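Local coordinates for protein dihydroorotase (Saccharomyces cerevisiae S288C, PDB 6L0H) that catalyses the reversible, zinc-dependent cyclisation of N-carbamoyl-L-aspartate to (S)-dihydroorotate, the third step of de novo pyrimidine biosynthesis, at residues 46-51 with 72-77; 119-124 with 165-170; 152-157 with 230-235; 212-217 with 285-290. All coordinates share one frame; numbering follows the deposited sequence.

How the contacts relate
Along the chain, contact 1 closes before contact 2 opens, while contact 3 interlaces with both contact 2 and contact 4, its segments alternating with theirs. Contacts 1 and 2 touch where Leu76 packs on Phe120, Ile123 and Phe124, their centres about 18 Å apart. Contacts 3 and 4, also with centres about 18 Å apart, are joined by a probable hydrogen bond from His213 NE2 to Pro231 O. Helix 156-170 serves contact 3 at its start and contact 2 at its end. Contact 4 lies across the chain's centre from contacts 1 and 2. Together they fasten loops and outer helices around a TIM-barrel-like metallohydrolase core, with contact 3 nearest the zinc site.

Contact 1: 46-51 with 72-77; sequences PPITTL and MSFYLS
Pro47 lays its CB over one face of the Tyr75 ring, a CH-pi contact in which CB stands 3.5 Å from the ring centroid and 19° off the ring normal. CB comes closest at the root of the ring, 3.3 Å from Tyr75 CG, while Pro47 CG lies farther out, 3.9 Å from Tyr75 CZ. Beside this CH-pi contact, Tyr75 N donates to Ile48 O over 2.9 Å with an N-H...O angle of 170°, a straight bond that fixes the two loops where the proline meets the ring. Tyr75 CG is anti to the backbone N (chi1 -174°), which carries the ring under Pro47; its far end is held by a hydrogen bond from OH to Asn107 O, and Tyr100 meets the ring as well. Next to it in sequence, Phe74 turns its edge to the backbone, with CE1 3.4 Å from Thr50 O near the ring plane. Thr49 adds its methyl, CG2 lying 3.7 Å from Ser77 CB. Farther out, helix 82-90 packs on Phe74 through Leu84 and Ala88, and Ile48 is backbone-bonded to Pro42. These are loops that follow strands 37-40 and 69-71 in the barrel-like fold. The chemistry is mixed: one straight amide-to-carbonyl bond is the polar part and the rest is mostly carbon against ring, a combination consistent with holding the two loops together.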
loop_
_atom_site.group_PDB
_atom_site.type_symbol
_atom_site.label_atom_id
_atom_site.label_comp_id
_atom_site.label_asym_id
_atom_site.label_seq_id
_atom_site.Cartn_x
_atom_site.Cartn_y
_atom_site.Cartn_z
ATOM N N PRO A 46 -19.739 -17.900 9.300
ATOM C CA PRO A 46 -20.030 -16.784 10.193
ATOM C C PRO A 46 -19.152 -16.837 11.448
ATOM O O PRO A 46 -18.612 -17.888 11.757
ATOM C CB PRO A 46 -21.500 -17.012 10.557
ATOM C CG PRO A 46 -21.625 -18.494 10.592
ATOM C CD PRO A 46 -20.697 -19.010 9.500
ATOM N N PRO A 47 -18.990 -15.709 12.130
ATOM C CA PRO A 47 -18.105 -15.673 13.303
ATOM C C PRO A 47 -18.564 -16.617 14.410
ATOM O O PRO A 47 -19.720 -17.038 14.464
ATOM C CB PRO A 47 -18.185 -14.209 13.762
ATOM C CG PRO A 47 -18.772 -13.446 12.612
ATOM C CD PRO A 47 -19.610 -14.407 11.835
ATOM N N ILE A 48 -17.620 -16.976 15.285
ATOM C CA ILE A 48 -17.904 -17.821 16.448
ATOM C C ILE A 48 -18.536 -16.924 17.504
ATOM O O ILE A 48 -17.834 -16.150 18.158
ATOM C CB ILE A 48 -16.655 -18.495 17.015
ATOM C CG1 ILE A 48 -15.675 -18.918 15.926
ATOM C CG2 ILE A 48 -17.071 -19.682 17.882
ATOM C CD1 ILE A 48 -16.089 -20.128 15.232
ATOM N N THR A 49 -19.856 -17.024 17.670
ATOM C CA THR A 49 -20.599 -16.283 18.685
ATOM C C THR A 49 -21.488 -17.199 19.523
ATOM O O THR A 49 -22.285 -16.699 20.321
ATOM C CB THR A 49 -21.474 -15.189 18.052
ATOM O OG1 THR A 49 -22.397 -15.804 17.154
ATOM C CG2 THR A 49 -20.630 -14.134 17.309
ATOM N N THR A 50 -21.398 -18.520 19.335
ATOM C CA THR A 50 -22.225 -19.487 20.045
ATOM C C THR A 50 -21.357 -20.550 20.705
ATOM O O THR A 50 -20.251 -20.861 20.244
ATOM C CB THR A 50 -23.235 -20.159 19.109
ATOM O OG1 THR A 50 -22.544 -20.783 18.021
ATOM C CG2 THR A 50 -24.200 -19.122 18.555
ATOM N N LEU A 51 -21.893 -21.111 21.791
ATOM C CA LEU A 51 -21.164 -22.071 22.617
ATOM C C LEU A 51 -20.887 -23.384 21.888
ATOM O O LEU A 51 -19.755 -23.891 21.901
ATOM C CB LEU A 51 -21.969 -22.342 23.882
ATOM C CG LEU A 51 -21.345 -23.290 24.882
ATOM C CD1 LEU A 51 -20.028 -22.711 25.340
ATOM C CD2 LEU A 51 -22.296 -23.495 26.050
ATOM N N MET A 72 -9.284 -20.860 23.206
ATOM C CA MET A 72 -10.315 -20.473 22.249
ATOM C C MET A 72 -10.899 -19.097 22.573
ATOM O O MET A 72 -10.718 -18.564 23.670
ATOM C CB MET A 72 -11.440 -21.522 22.203
ATOM C CG MET A 72 -10.978 -22.933 21.939
ATOM S SD MET A 72 -10.056 -23.151 20.383
ATOM C CE MET A 72 -11.288 -22.718 19.154
ATOM N N SER A 73 -11.651 -18.538 21.614
ATOM C CA SER A 73 -12.220 -17.206 21.794
ATOM C C SER A 73 -13.573 -17.077 21.098
ATOM O O SER A 73 -13.895 -17.825 20.177
ATOM C CB SER A 73 -11.270 -16.119 21.269
ATOM O OG SER A 73 -11.152 -16.165 19.847
ATOM N N PHE A 74 -14.355 -16.095 21.556
ATOM C CA PHE A 74 -15.550 -15.589 20.893
ATOM C C PHE A 74 -15.232 -14.339 20.065
ATOM O O PHE A 74 -14.300 -13.593 20.345
ATOM C CB PHE A 74 -16.632 -15.211 21.921
ATOM C CG PHE A 74 -17.498 -16.349 22.362
ATOM C CD1 PHE A 74 -17.681 -17.468 21.551
ATOM C CD2 PHE A 74 -18.158 -16.289 23.584
ATOM C CE1 PHE A 74 -18.498 -18.526 21.957
ATOM C CE2 PHE A 74 -18.970 -17.338 24.003
ATOM C CZ PHE A 74 -19.139 -18.462 23.184
ATOM N N TYR A 75 -16.066 -14.102 19.065
ATOM C CA TYR A 75 -16.061 -12.883 18.271
ATOM C C TYR A 75 -16.986 -11.864 18.929
ATOM O O TYR A 75 -18.159 -12.166 19.178
ATOM C CB TYR A 75 -16.549 -13.235 16.876
ATOM C CG TYR A 75 -16.539 -12.194 15.775
ATOM C CD1 TYR A 75 -15.565 -12.234 14.766
ATOM C CD2 TYR A 75 -17.556 -11.265 15.658
ATOM C CE1 TYR A 75 -15.587 -11.347 13.721
ATOM C CE2 TYR A 75 -17.585 -10.358 14.592
ATOM C CZ TYR A 75 -16.594 -10.406 13.635
ATOM O OH TYR A 75 -16.599 -9.531 12.568
ATOM N N LEU A 76 -16.470 -10.672 19.219
ATOM C CA LEU A 76 -17.299 -9.682 19.909
ATOM C C LEU A 76 -18.449 -9.236 19.015
ATOM O O LEU A 76 -18.236 -8.639 17.951
ATOM C CB LEU A 76 -16.477 -8.474 20.334
ATOM C CG LEU A 76 -17.246 -7.489 21.211
ATOM C CD1 LEU A 76 -17.729 -8.158 22.501
ATOM C CD2 LEU A 76 -16.385 -6.257 21.512
ATOM N N SER A 77 -19.668 -9.548 19.445
ATOM C CA SER A 77 -20.851 -9.266 18.659
ATOM C C SER A 77 -22.015 -8.952 19.590
ATOM O O SER A 77 -22.025 -9.347 20.758
ATOM C CB SER A 77 -21.168 -10.461 17.751
ATOM O OG SER A 77 -22.544 -10.609 17.442
#

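Contact 2: 119-124 with 165-170; sequences AFYPIF and KKLHND
Tyr121 and Asp170 make a polar contact between two neighbouring outer helices, with a small apolar patch at Leu167 beside it. The tyrosine stands in the first turn of helix 121-130 and the aspartate in the last turn of helix 156-170, and their CA atoms are 9.3 Å apart, a gap spanned mainly by the long tyrosine side chain. Tyr121 OH donates to Asp170 OD2 over 2.7 Å. The carboxylate oxygen lies at the ring's edge, near its plane, while the ring and carboxylate planes are 89° apart. The hydroxyl reaches OD2 on its anti side, 31° out of the carboxylate plane. Lys166, one turn earlier on the same helix as Asp170, takes the syn side of that oxygen, its NZ 3.1 Å from OD2 in a salt bridge, and the two donors approach from the same face of the carboxylate. The lysine chain bends at chi2 (82°) and again at chi4, bringing its ammonium back to the aspartate. Asp170 OD1 receives Asn169 ND2 at 2.7 Å, so both oxygens are gripped and the carboxylate's rotation is restrained; the lysine would probably favour its negative charge. Next to this, Leu167 CD2 touches Phe124 CE2 at 3.7 Å and Tyr121 CE1 at 4.1 Å. Phe171 meets the Tyr121 ring edge-to-face. Inward, Phe124 packs on Leu134 and Leu167 on Leu136, while Ile123 turns to helix 82-90, so both helices of the contact pack on strand 133-136.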
loop_
_atom_site.group_PDB
_atom_site.type_symbol
_atom_site.label_atom_id
_atom_site.label_comp_id
_atom_site.label_asym_id
_atom_site.label_seq_id
_atom_site.Cartn_x
_atom_site.Cartn_y
_atom_site.Cartn_z
ATOM N N ALA A 119 -21.863 0.009 24.346
ATOM C CA ALA A 119 -22.870 -1.027 24.109
ATOM C C ALA A 119 -22.401 -2.430 24.499
ATOM O O ALA A 119 -23.241 -3.303 24.743
ATOM C CB ALA A 119 -23.294 -1.016 22.645
ATOM N N PHE A 120 -21.098 -2.668 24.619
ATOM C CA PHE A 120 -20.593 -3.981 25.010
ATOM C C PHE A 120 -20.148 -4.037 26.463
ATOM O O PHE A 120 -19.608 -5.058 26.893
ATOM C CB PHE A 120 -19.445 -4.399 24.087
ATOM C CG PHE A 120 -19.887 -4.607 22.687
ATOM C CD1 PHE A 120 -20.572 -5.751 22.342
ATOM C CD2 PHE A 120 -19.705 -3.623 21.735
ATOM C CE1 PHE A 120 -21.035 -5.934 21.051
ATOM C CE2 PHE A 120 -20.162 -3.797 20.441
ATOM C CZ PHE A 120 -20.825 -4.948 20.099
ATOM N N TYR A 121 -20.379 -2.976 27.230
ATOM C CA TYR A 121 -19.971 -2.984 28.635
ATOM C C TYR A 121 -20.565 -4.141 29.440
ATOM O O TYR A 121 -19.817 -4.751 30.226
ATOM C CB TYR A 121 -20.298 -1.611 29.244
ATOM C CG TYR A 121 -19.171 -0.623 29.012
ATOM C CD1 TYR A 121 -18.293 -0.787 27.950
ATOM C CD2 TYR A 121 -18.958 0.439 29.871
ATOM C CE1 TYR A 121 -17.235 0.103 27.742
ATOM C CE2 TYR A 121 -17.905 1.325 29.679
ATOM C CZ TYR A 121 -17.047 1.160 28.614
ATOM O OH TYR A 121 -15.999 2.049 28.438
ATOM N N PRO A 122 -21.829 -4.553 29.258
ATOM C CA PRO A 122 -22.258 -5.788 29.941
ATOM C C PRO A 122 -21.389 -6.998 29.590
ATOM O O PRO A 122 -21.120 -7.841 30.461
ATOM C CB PRO A 122 -23.708 -5.978 29.468
ATOM C CG PRO A 122 -24.131 -4.658 28.924
ATOM C CD PRO A 122 -22.903 -3.974 28.425
ATOM N N ILE A 123 -20.938 -7.114 28.331
ATOM C CA ILE A 123 -20.017 -8.200 27.981
ATOM C C ILE A 123 -18.687 -8.026 28.711
ATOM O O ILE A 123 -18.161 -8.974 29.307
ATOM C CB ILE A 123 -19.817 -8.271 26.454
ATOM C CG1 ILE A 123 -21.165 -8.294 25.721
ATOM C CG2 ILE A 123 -18.946 -9.486 26.080
ATOM C CD1 ILE A 123 -22.076 -9.485 26.087
ATOM N N PHE A 124 -18.118 -6.817 28.676
ATOM C CA PHE A 124 -16.801 -6.617 29.293
ATOM C C PHE A 124 -16.865 -6.864 30.799
ATOM O O PHE A 124 -15.950 -7.461 31.397
ATOM C CB PHE A 124 -16.297 -5.197 29.019
ATOM C CG PHE A 124 -16.126 -4.860 27.541
ATOM C CD1 PHE A 124 -15.914 -5.853 26.593
ATOM C CD2 PHE A 124 -16.160 -3.540 27.120
ATOM C CE1 PHE A 124 -15.762 -5.541 25.260
ATOM C CE2 PHE A 124 -16.006 -3.207 25.772
ATOM C CZ PHE A 124 -15.795 -4.206 24.837
ATOM N N LYS A 165 -7.111 3.265 26.086
ATOM C CA LYS A 165 -6.969 3.877 27.407
ATOM C C LYS A 165 -8.308 3.948 28.142
ATOM O O LYS A 165 -8.399 3.579 29.319
ATOM C CB LYS A 165 -6.317 5.252 27.269
ATOM C CG LYS A 165 -4.824 5.146 26.914
ATOM C CD LYS A 165 -4.096 6.463 27.003
ATOM C CE LYS A 165 -4.117 7.177 25.679
ATOM N NZ LYS A 165 -2.872 7.980 25.461
ATOM N N LYS A 166 -9.365 4.416 27.461
ATOM C CA LYS A 166 -10.685 4.475 28.091
ATOM C C LYS A 166 -11.138 3.099 28.591
ATOM O O LYS A 166 -11.700 2.987 29.688
ATOM C CB LYS A 166 -11.714 5.070 27.130
ATOM C CG LYS A 166 -13.134 5.225 27.735
ATOM C CD LYS A 166 -13.238 6.509 28.571
ATOM C CE LYS A 166 -14.497 6.558 29.478
ATOM N NZ LYS A 166 -15.758 6.192 28.774
ATOM N N LEU A 167 -10.966 2.050 27.777
ATOM C CA LEU A 167 -11.336 0.701 28.216
ATOM C C LEU A 167 -10.556 0.294 29.457
ATOM O O LEU A 167 -11.124 -0.247 30.414
ATOM C CB LEU A 167 -11.093 -0.328 27.103
ATOM C CG LEU A 167 -12.047 -0.296 25.908
ATOM C CD1 LEU A 167 -11.574 -1.269 24.813
ATOM C CD2 LEU A 167 -13.471 -0.615 26.376
ATOM N N HIS A 168 -9.242 0.524 29.444
ATOM C CA HIS A 168 -8.420 0.159 30.591
ATOM C C HIS A 168 -8.845 0.939 31.833
ATOM O O HIS A 168 -8.868 0.389 32.944
ATOM C CB HIS A 168 -6.946 0.393 30.257
ATOM C CG HIS A 168 -6.024 0.189 31.415
ATOM N ND1 HIS A 168 -6.076 -0.928 32.223
ATOM C CD2 HIS A 168 -5.017 0.956 31.900
ATOM C CE1 HIS A 168 -5.139 -0.843 33.153
ATOM N NE2 HIS A 168 -4.482 0.291 32.979
ATOM N N ASN A 169 -9.207 2.215 31.653
ATOM C CA ASN A 169 -9.683 3.043 32.762
ATOM C C ASN A 169 -11.002 2.519 33.311
ATOM O O ASN A 169 -11.156 2.354 34.524
ATOM C CB ASN A 169 -9.869 4.487 32.290
ATOM C CG ASN A 169 -10.585 5.368 33.312
ATOM O OD1 ASN A 169 -9.943 5.986 34.163
ATOM N ND2 ASN A 169 -11.920 5.447 33.217
ATOM N N ASP A 170 -11.968 2.250 32.428
ATOM C CA ASP A 170 -13.295 1.844 32.877
ATOM C C ASP A 170 -13.335 0.413 33.388
ATOM O O ASP A 170 -14.266 0.068 34.120
ATOM C CB ASP A 170 -14.326 1.967 31.742
ATOM C CG ASP A 170 -14.642 3.396 31.380
ATOM O OD1 ASP A 170 -13.982 4.312 31.906
ATOM O OD2 ASP A 170 -15.559 3.612 30.562
#

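Contact 3: 152-157 with 230-235; sequences HVLNAE and KPVAKL
Lys230 reaches Val153 with the end of its folded chain, NZ lying 4.1 Å from Val153 CG1 as the two side chains cross at about a right angle. That ammonium is hydrogen-bonded to Val104 O, and its side chain touches the bound hydroxybutanedioic acid (malate). Pro231, preceded by a cis peptide bond, brings its CG to 3.7 Å from Glu157 OE1; the ring also packs on His180, a zinc ligand by similarity. Glu157, extended beyond its CG, hydrogen-bonds Thr182 OG1 through OE1 and Ser183 OG through OE2. At Val232 the contact becomes both apolar and water-mediated: CG1 meets Leu154 CD2 at 3.9 Å, while N donates to a water that also bonds Val153 O. This is a loop-to-loop contact beside the metal centre of an amidohydrolase with a TIM-barrel fold, in which the turn leading into helix 156-170 meets the loop before helix 236-247. The second subunit closes on the same place: its Asp219 OD1 accepts from Val153 N, and its Leu154 packs on Leu154 of this chain. Lys234 then runs its chain to the 152-157 turn, with CE 3.3 Å from Leu154 O. A bend at chi4 (56°) turns NZ to Val232 O, which it meets at 2.7 Å, in the carbonyl plane on a lone pair. NZ also bonds Thr182 OG1 and, weakly, a second water, which bridges Val153 O and Glu157 N. Replacing Lys234 by an alanine removes the ammonium and is likely to leave Val232 O and Thr182 OG1 without this partner and a gap beside Leu154 O.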
loop_
_atom_site.group_PDB
_atom_site.type_symbol
_atom_site.label_atom_id
_atom_site.label_comp_id
_atom_site.label_asym_id
_atom_site.label_seq_id
_atom_site.Cartn_x
_atom_site.Cartn_y
_atom_site.Cartn_z
ATOM N N HIS A 152 -6.674 7.028 8.247
ATOM C CA HIS A 152 -6.264 6.212 7.104
ATOM C C HIS A 152 -5.478 4.995 7.618
ATOM O O HIS A 152 -5.258 4.841 8.821
ATOM C CB HIS A 152 -5.437 7.057 6.135
ATOM C CG HIS A 152 -4.357 7.832 6.808
ATOM N ND1 HIS A 152 -3.138 7.281 7.136
ATOM C CD2 HIS A 152 -4.322 9.111 7.256
ATOM C CE1 HIS A 152 -2.390 8.189 7.741
ATOM N NE2 HIS A 152 -3.085 9.308 7.827
ATOM N N VAL A 153 -5.060 4.107 6.705
ATOM C CA VAL A 153 -4.446 2.855 7.140
ATOM C C VAL A 153 -3.161 3.078 7.911
ATOM O O VAL A 153 -2.745 2.189 8.661
ATOM C CB VAL A 153 -4.182 1.872 5.974
ATOM C CG1 VAL A 153 -5.497 1.307 5.448
ATOM C CG2 VAL A 153 -3.377 2.524 4.879
ATOM N N LEU A 154 -2.503 4.229 7.740
ATOM C CA LEU A 154 -1.240 4.462 8.448
ATOM C C LEU A 154 -1.417 4.959 9.880
ATOM O O LEU A 154 -0.588 4.639 10.735
ATOM C CB LEU A 154 -0.365 5.447 7.691
ATOM C CG LEU A 154 0.220 4.938 6.389
ATOM C CD1 LEU A 154 1.223 5.957 6.016
ATOM C CD2 LEU A 154 0.862 3.557 6.514
ATOM N N ASN A 155 -2.441 5.761 10.159
ATOM C CA ASN A 155 -2.646 6.294 11.502
ATOM C C ASN A 155 -3.843 5.673 12.220
ATOM O O ASN A 155 -4.191 6.118 13.324
ATOM C CB ASN A 155 -2.777 7.818 11.452
ATOM C CG ASN A 155 -4.091 8.280 10.851
ATOM O OD1 ASN A 155 -4.889 7.489 10.333
ATOM N ND2 ASN A 155 -4.327 9.583 10.928
ATOM N N ALA A 156 -4.478 4.660 11.622
ATOM C CA ALA A 156 -5.676 4.080 12.222
ATOM C C ALA A 156 -5.379 3.423 13.571
ATOM O O ALA A 156 -6.237 3.427 14.461
ATOM C CB ALA A 156 -6.304 3.070 11.261
ATOM N N GLU A 157 -4.186 2.853 13.739
ATOM C CA GLU A 157 -3.799 2.299 15.037
ATOM C C GLU A 157 -3.585 3.404 16.071
ATOM O O GLU A 157 -4.085 3.326 17.202
ATOM C CB GLU A 157 -2.537 1.450 14.884
ATOM C CG GLU A 157 -2.007 0.848 16.205
ATOM C CD GLU A 157 -0.874 -0.145 15.949
ATOM O OE1 GLU A 157 -1.132 -1.179 15.287
ATOM O OE2 GLU A 157 0.270 0.115 16.384
ATOM N N LYS A 230 -3.279 -6.526 7.769
ATOM C CA LYS A 230 -3.791 -5.532 8.717
ATOM C C LYS A 230 -3.312 -5.840 10.140
ATOM O O LYS A 230 -3.307 -7.008 10.545
ATOM C CB LYS A 230 -5.322 -5.503 8.704
ATOM C CG LYS A 230 -5.915 -5.116 7.380
ATOM C CD LYS A 230 -5.266 -3.828 6.885
ATOM C CE LYS A 230 -6.296 -2.837 6.474
ATOM N NZ LYS A 230 -6.768 -1.954 7.563
ATOM N N PRO A 231 -2.896 -4.829 10.937
ATOM C CA PRO A 231 -2.612 -3.462 10.498
ATOM C C PRO A 231 -1.446 -3.511 9.521
ATOM O O PRO A 231 -0.613 -4.426 9.557
ATOM C CB PRO A 231 -2.229 -2.711 11.793
ATOM C CG PRO A 231 -2.580 -3.643 12.933
ATOM C CD PRO A 231 -2.511 -5.038 12.340
ATOM N N VAL A 232 -1.448 -2.555 8.603
ATOM C CA VAL A 232 -0.446 -2.510 7.552
ATOM C C VAL A 232 0.942 -2.272 8.167
ATOM O O VAL A 232 1.080 -1.550 9.160
ATOM C CB VAL A 232 -0.914 -1.393 6.601
ATOM C CG1 VAL A 232 0.016 -0.213 6.564
ATOM C CG2 VAL A 232 -1.368 -1.918 5.273
ATOM N N ALA A 233 1.979 -2.903 7.600
ATOM C CA ALA A 233 3.349 -2.543 7.980
ATOM C C ALA A 233 3.642 -1.087 7.621
ATOM O O ALA A 233 3.310 -0.621 6.528
ATOM C CB ALA A 233 4.374 -3.462 7.294
ATOM N N LYS A 234 4.286 -0.372 8.533
ATOM C CA LYS A 234 4.373 1.086 8.465
ATOM C C LYS A 234 5.815 1.496 8.170
ATOM O O LYS A 234 6.410 0.933 7.245
ATOM C CB LYS A 234 3.749 1.664 9.728
ATOM C CG LYS A 234 2.284 1.195 9.887
ATOM C CD LYS A 234 1.614 1.713 11.136
ATOM C CE LYS A 234 0.102 1.465 11.083
ATOM N NZ LYS A 234 -0.266 0.023 10.870
ATOM N N LEU A 235 6.389 2.450 8.874
ATOM C CA LEU A 235 7.648 3.079 8.490
ATOM C C LEU A 235 8.843 2.462 9.196
ATOM O O LEU A 235 8.716 1.882 10.281
ATOM C CB LEU A 235 7.597 4.567 8.834
ATOM C CG LEU A 235 6.502 5.343 8.117
ATOM C CD1 LEU A 235 6.790 6.829 8.258
ATOM C CD2 LEU A 235 6.432 4.934 6.648
HETATM O O HOH W 1 -2.965 1.342 11.357
HETATM O O HOH W 2 -3.227 -0.464 8.631
#

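Contact 4: 212-217 with 285-290; sequences HHLFLT and PYIAQV
Phe215 runs from the loop 212-217 to helix 283-293, its CB directed neither at the helix nor away from it and its ring end coming nearer. With CG anti to the carbonyl carbon (chi1 -69°), the ring extends toward the helix. CD1 is the first ring atom to meet it, 4.2 Å from Val290 CG2. CE1 closes on the same methyl at 3.5 Å, an oblique approach, and also lies 4.5 Å from Tyr286 CB. At the tip, CZ stands 3.6 Å from Tyr286 O, a carbonyl oxygen at the ring's edge near its plane, and 4.1 Å from Gln289 CB. Thus the ring end sits among Tyr286, Gln289 and Val290, three residues spanning one helical turn. In this metallo-dependent hydrolase the contact joins the loop after strand 205-209, one of the parallel strands, to an outer helix. A smaller residue such as alanine at Phe215 would probably open a gap beside Val290 CG2 and leave Tyr286 O and Gln289 CB without the ring edge they meet. Leu214 continues the apolar surface: its CD2 touches Ile287 CD1 at 3.8 Å, and its CB meets Val290 CG2 at 3.9 Å. Val290 therefore offers CG2 to both loop residues. On the loop side, His212 O accepts from both Phe215 N and Leu216 N, tying the turn together. Around the helix, Tyr286 OH bonds Phe349 O and Gln289 OE1 bonds Ser356 N, while Ile287 packs on helix 300-312.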
loop_
_atom_site.group_PDB
_atom_site.type_symbol
_atom_site.label_atom_id
_atom_site.label_comp_id
_atom_site.label_asym_id
_atom_site.label_seq_id
_atom_site.Cartn_x
_atom_site.Cartn_y
_atom_site.Cartn_z
ATOM N N HIS A 212 6.101 -10.985 11.076
ATOM C CA HIS A 212 6.312 -10.221 9.850
ATOM C C HIS A 212 6.500 -8.727 10.111
ATOM O O HIS A 212 7.249 -8.084 9.370
ATOM C CB HIS A 212 5.193 -10.484 8.826
ATOM C CG HIS A 212 3.800 -10.433 9.379
ATOM N ND1 HIS A 212 3.232 -11.482 10.077
ATOM C CD2 HIS A 212 2.840 -9.481 9.282
ATOM C CE1 HIS A 212 1.992 -11.163 10.413
ATOM N NE2 HIS A 212 1.728 -9.956 9.938
ATOM N N HIS A 213 5.845 -8.144 11.132
ATOM C CA HIS A 213 6.075 -6.724 11.428
ATOM C C HIS A 213 7.465 -6.441 11.999
ATOM O O HIS A 213 7.825 -5.270 12.188
ATOM C CB HIS A 213 5.008 -6.172 12.383
ATOM C CG HIS A 213 3.641 -6.105 11.779
ATOM N ND1 HIS A 213 2.615 -6.937 12.177
ATOM C CD2 HIS A 213 3.141 -5.333 10.785
ATOM C CE1 HIS A 213 1.535 -6.668 11.464
ATOM N NE2 HIS A 213 1.826 -5.699 10.614
ATOM N N LEU A 214 8.207 -7.474 12.367
ATOM C CA LEU A 214 9.592 -7.335 12.766
ATOM C C LEU A 214 10.531 -7.243 11.567
ATOM O O LEU A 214 11.709 -6.936 11.753
ATOM C CB LEU A 214 9.978 -8.538 13.647
ATOM C CG LEU A 214 9.878 -8.477 15.171
ATOM C CD1 LEU A 214 8.670 -7.747 15.650
ATOM C CD2 LEU A 214 9.935 -9.869 15.803
ATOM N N PHE A 215 10.049 -7.536 10.358
ATOM C CA PHE A 215 10.822 -7.484 9.116
ATOM C C PHE A 215 10.313 -6.446 8.130
ATOM O O PHE A 215 11.110 -5.799 7.456
ATOM C CB PHE A 215 10.781 -8.847 8.393
ATOM C CG PHE A 215 11.529 -9.975 9.085
ATOM C CD1 PHE A 215 10.895 -10.775 10.032
ATOM C CD2 PHE A 215 12.839 -10.295 8.714
ATOM C CE1 PHE A 215 11.557 -11.855 10.621
ATOM C CE2 PHE A 215 13.513 -11.366 9.316
ATOM C CZ PHE A 215 12.860 -12.143 10.266
ATOM N N LEU A 216 9.002 -6.265 8.039
ATOM C CA LEU A 216 8.375 -5.557 6.931
ATOM C C LEU A 216 8.234 -4.079 7.214
ATOM O O LEU A 216 8.079 -3.637 8.362
ATOM C CB LEU A 216 6.982 -6.100 6.610
ATOM C CG LEU A 216 6.915 -7.557 6.191
ATOM C CD1 LEU A 216 5.460 -7.958 5.962
ATOM C CD2 LEU A 216 7.791 -7.832 4.962
ATOM N N THR A 217 8.242 -3.337 6.119
ATOM C CA THR A 217 8.022 -1.914 6.031
ATOM C C THR A 217 7.058 -1.685 4.859
ATOM O O THR A 217 6.781 -2.605 4.072
ATOM C CB THR A 217 9.403 -1.243 5.876
ATOM O OG1 THR A 217 9.786 -0.650 7.121
ATOM C CG2 THR A 217 9.467 -0.269 4.765
ATOM N N PRO A 285 11.298 -20.116 14.196
ATOM C CA PRO A 285 12.512 -19.751 13.448
ATOM C C PRO A 285 12.496 -18.327 12.870
ATOM O O PRO A 285 13.564 -17.694 12.835
ATOM C CB PRO A 285 12.572 -20.822 12.343
ATOM C CG PRO A 285 11.911 -21.995 12.944
ATOM C CD PRO A 285 10.793 -21.440 13.785
ATOM N N TYR A 286 11.345 -17.789 12.417
ATOM C CA TYR A 286 11.335 -16.386 11.982
ATOM C C TYR A 286 11.756 -15.462 13.118
ATOM O O TYR A 286 12.524 -14.518 12.914
ATOM C CB TYR A 286 9.948 -15.930 11.494
ATOM C CG TYR A 286 9.387 -16.537 10.225
ATOM C CD1 TYR A 286 10.043 -16.422 8.997
ATOM C CD2 TYR A 286 8.160 -17.191 10.252
ATOM C CE1 TYR A 286 9.491 -16.968 7.831
ATOM C CE2 TYR A 286 7.616 -17.751 9.120
ATOM C CZ TYR A 286 8.270 -17.631 7.906
ATOM O OH TYR A 286 7.673 -18.194 6.796
ATOM N N ILE A 287 11.206 -15.682 14.314
ATOM C CA ILE A 287 11.510 -14.806 15.446
ATOM C C ILE A 287 12.969 -14.946 15.853
ATOM O O ILE A 287 13.638 -13.957 16.183
ATOM C CB ILE A 287 10.578 -15.124 16.633
ATOM C CG1 ILE A 287 9.114 -14.960 16.229
ATOM C CG2 ILE A 287 10.941 -14.269 17.847
ATOM C CD1 ILE A 287 8.758 -13.503 15.775
ATOM N N ALA A 288 13.472 -16.184 15.848
ATOM C CA ALA A 288 14.859 -16.443 16.213
ATOM C C ALA A 288 15.808 -15.624 15.360
ATOM O O ALA A 288 16.834 -15.152 15.852
ATOM C CB ALA A 288 15.180 -17.929 16.060
ATOM N N GLN A 289 15.507 -15.503 14.062
ATOM C CA GLN A 289 16.318 -14.676 13.171
ATOM C C GLN A 289 16.436 -13.254 13.708
ATOM O O GLN A 289 17.526 -12.675 13.737
ATOM C CB GLN A 289 15.704 -14.670 11.767
ATOM C CG GLN A 289 16.694 -14.402 10.639
ATOM C CD GLN A 289 17.707 -15.541 10.475
ATOM O OE1 GLN A 289 17.346 -16.720 10.468
ATOM N NE2 GLN A 289 18.985 -15.185 10.355
ATOM N N VAL A 290 15.311 -12.674 14.132
ATOM C CA VAL A 290 15.329 -11.303 14.634
ATOM C C VAL A 290 16.155 -11.213 15.909
ATOM O O VAL A 290 17.015 -10.332 16.053
ATOM C CB VAL A 290 13.895 -10.800 14.870
ATOM C CG1 VAL A 290 13.940 -9.454 15.566
ATOM C CG2 VAL A 290 13.132 -10.744 13.551
#